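Topoisomerase I-like protein (Leishmania donovani, PDB 2B9S) relaxes supercoiled DNA by transient single-strand cleavage and religation, working as the large subunit of a heterodimeric topoisomerase I. Local coordinates at the interface of chains A and B. Coordinates in Å, arbitrary orientation; residue numbers count along the deposited sequence, not the author numbering. Chains: chain A, topoisomerase I-like protein; chain B, DNA topoisomerase I-like protein.

The interface of chains A and B. Residues chain A 390, 420, 423-424, 429; chain B 15, 18, 22-23.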
ATOM      1  N   ALA A 390      -6.255  -1.531  16.630  1.00 33.95           N
ATOM      2  CA  ALA A 390      -5.746  -0.166  16.569  1.00 33.22           C
ATOM      3  C   ALA A 390      -6.757   0.790  17.190  1.00 33.26           C
ATOM      4  O   ALA A 390      -6.399   1.675  17.969  1.00 31.00           O
ATOM      5  CB  ALA A 390      -5.444   0.223  15.136  1.00 32.21           C
ATOM      6  N   ASN A 420      -1.333   7.855  20.125  1.00 34.37           N
ATOM      7  CA  ASN A 420      -1.108   7.496  18.725  1.00 34.47           C
ATOM      8  C   ASN A 420       0.126   6.600  18.547  1.00 35.38           C
ATOM      9  O   ASN A 420       0.089   5.644  17.749  1.00 36.96           O
ATOM     10  CB  ASN A 420      -0.950   8.766  17.875  1.00 32.82           C
ATOM     11  CG  ASN A 420      -1.172   8.523  16.391  1.00 32.87           C
ATOM     12  OD1 ASN A 420      -1.352   7.384  15.938  1.00 35.44           O
ATOM     13  ND2 ASN A 420      -1.155   9.593  15.626  1.00 30.01           N
ATOM     14  N   VAL A 423      -0.492   2.983  19.462  1.00 37.10           N
ATOM     15  CA  VAL A 423      -1.155   2.377  18.300  1.00 36.15           C
ATOM     16  C   VAL A 423      -0.144   1.995  17.198  1.00 34.13           C
ATOM     17  O   VAL A 423      -0.177   0.878  16.698  1.00 32.41           O
ATOM     18  CB  VAL A 423      -2.256   3.331  17.723  1.00 36.53           C
ATOM     19  CG1 VAL A 423      -2.943   2.715  16.491  1.00 36.17           C
ATOM     20  CG2 VAL A 423      -3.287   3.683  18.813  1.00 35.21           C
ATOM     21  N   ALA A 424       0.761   2.914  16.862  1.00 32.32           N
ATOM     22  CA  ALA A 424       1.774   2.700  15.838  1.00 31.41           C
ATOM     23  C   ALA A 424       2.781   1.595  16.192  1.00 33.96           C
ATOM     24  O   ALA A 424       3.232   0.854  15.305  1.00 34.79           O
ATOM     25  CB  ALA A 424       2.491   4.009  15.536  1.00 30.85           C
ATOM     26  N   HIS A 429       4.392   0.230  12.589  1.00 25.39           N
ATOM     27  CA  HIS A 429       4.574   1.248  11.564  1.00 25.59           C
ATOM     28  C   HIS A 429       5.862   2.045  11.774  1.00 26.57           C
ATOM     29  O   HIS A 429       6.112   2.568  12.864  1.00 27.29           O
ATOM     30  CB  HIS A 429       3.336   2.142  11.510  1.00 25.49           C
ATOM     31  CG  HIS A 429       2.092   1.420  11.069  1.00 25.17           C
ATOM     32  ND1 HIS A 429       0.828   1.812  11.448  1.00 24.33           N
ATOM     33  CD2 HIS A 429       1.927   0.335  10.268  1.00 24.83           C
ATOM     34  CE1 HIS A 429      -0.064   1.012  10.885  1.00 26.26           C
ATOM     35  NE2 HIS A 429       0.579   0.096  10.179  1.00 25.91           N
TER
ATOM     36  N   LEU B  15       3.513   7.492  12.766  1.00 30.49           N
ATOM     37  CA  LEU B  15       2.193   7.691  13.345  1.00 31.11           C
ATOM     38  C   LEU B  15       1.084   7.855  12.296  1.00 29.54           C
ATOM     39  O   LEU B  15      -0.112   7.664  12.604  1.00 28.00           O
ATOM     40  CB  LEU B  15       2.220   8.888  14.318  1.00 32.51           C
ATOM     41  CG  LEU B  15       2.561   8.711  15.808  1.00 33.13           C
ATOM     42  CD1 LEU B  15       3.908   8.030  16.074  1.00 32.08           C
ATOM     43  CD2 LEU B  15       2.521  10.096  16.464  1.00 32.27           C
ATOM     44  N   SER B  18      -1.480   4.536  10.902  1.00 25.64           N
ATOM     45  CA  SER B  18      -2.601   4.170  11.768  1.00 26.10           C
ATOM     46  C   SER B  18      -3.730   5.212  11.741  1.00 28.38           C
ATOM     47  O   SER B  18      -4.900   4.851  11.718  1.00 29.71           O
ATOM     48  CB  SER B  18      -2.142   3.891  13.204  1.00 27.01           C
ATOM     49  OG  SER B  18      -1.530   5.030  13.775  1.00 26.35           O
ATOM     50  N   TYR B  22      -6.321   2.978  10.028  1.00 22.90           N
ATOM     51  CA  TYR B  22      -6.563   1.974  11.071  1.00 24.92           C
ATOM     52  C   TYR B  22      -7.457   2.382  12.248  1.00 27.59           C
ATOM     53  O   TYR B  22      -8.171   1.542  12.798  1.00 29.81           O
ATOM     54  CB  TYR B  22      -5.224   1.436  11.600  1.00 23.62           C
ATOM     55  CG  TYR B  22      -4.603   0.404  10.673  1.00 23.49           C
ATOM     56  CD1 TYR B  22      -3.515   0.721   9.868  1.00 21.47           C
ATOM     57  CD2 TYR B  22      -5.145  -0.886  10.584  1.00 23.16           C
ATOM     58  CE1 TYR B  22      -2.972  -0.212   9.018  1.00 22.88           C
ATOM     59  CE2 TYR B  22      -4.612  -1.835   9.732  1.00 24.00           C
ATOM     60  CZ  TYR B  22      -3.523  -1.499   8.955  1.00 23.90           C
ATOM     61  OH  TYR B  22      -3.005  -2.454   8.114  1.00 22.47           O
ATOM     62  N   ILE B  23      -7.391   3.651  12.655  1.00 28.33           N
ATOM     63  CA  ILE B  23      -8.193   4.163  13.771  1.00 28.11           C
ATOM     64  C   ILE B  23      -9.527   4.741  13.244  1.00 28.73           C
ATOM     65  O   ILE B  23      -9.536   5.510  12.286  1.00 26.65           O
ATOM     66  CB  ILE B  23      -7.444   5.268  14.520  1.00 29.35           C
ATOM     67  CG1 ILE B  23      -6.077   4.776  15.002  1.00 28.56           C
ATOM     68  CG2 ILE B  23      -8.288   5.790  15.679  1.00 30.13           C
ATOM     69  CD1 ILE B  23      -5.108   5.913  15.295  1.00 27.82           C
TER
HETATM   70  O   HOH W   1       0.800   4.389  12.506  1.00 34.83           O
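A:His429 and B:Ser18 meet through water 1 at the active-site junction of the heterodimer, where each chain supplies part of the catalytic machinery. The polar contacts centre on this water. It lies in the imidazole plane at the ring edge, 2.8 Å from A:His429 ND1. From chain B, the backbone N of B:Ser18, near the start of helix 16-21, reaches it at 2.8 Å. The side-chain hydroxyl OG of the same residue lies 2.7 Å from the water oxygen, so three protein atoms grip one solvent molecule and probably restrain rotation of the imidazole. With chi1 at 60°, OG sits between its own backbone N and carbonyl carbon; it also makes weak hydrogen bonds to A:Asn420 OD1, the side-chain carbonyl, and to B:Leu15 O.

Apolar packing surrounds this polar centre. A:Val423 CG1 approaches B:Ser18 CB at 3.6 Å and also touches B:Ile23 CG1. With CG anti to the backbone N (chi1 -161°), A:Asn420 turns one face of its amide to B:Leu15, whose branch carbon sits over it, CG to CG 3.8 Å. On helix 384-400, the methyl CB of A:Ala390 abuts B:Tyr22 CB at 3.7 Å, supporting the base of the tyrosine side chain.

The aromatic contact joins two catalytic residues: B:Tyr22, the nucleophile closing the Ser-Lys-Ile-Asn-Tyr motif, and A:His429, which also lines the vanadate pocket. The imidazole does not stack on the phenol: the ring planes are inclined at about 38°. Its CE1 corner comes in from above the phenol plane, beside the CD1-CE1 bond, with A:His429 CE1 3.6 Å from B:Tyr22 CD1. Beyond this contact, the phenolic OH of B:Tyr22 lies 4.9 Å from A:His429 NE2.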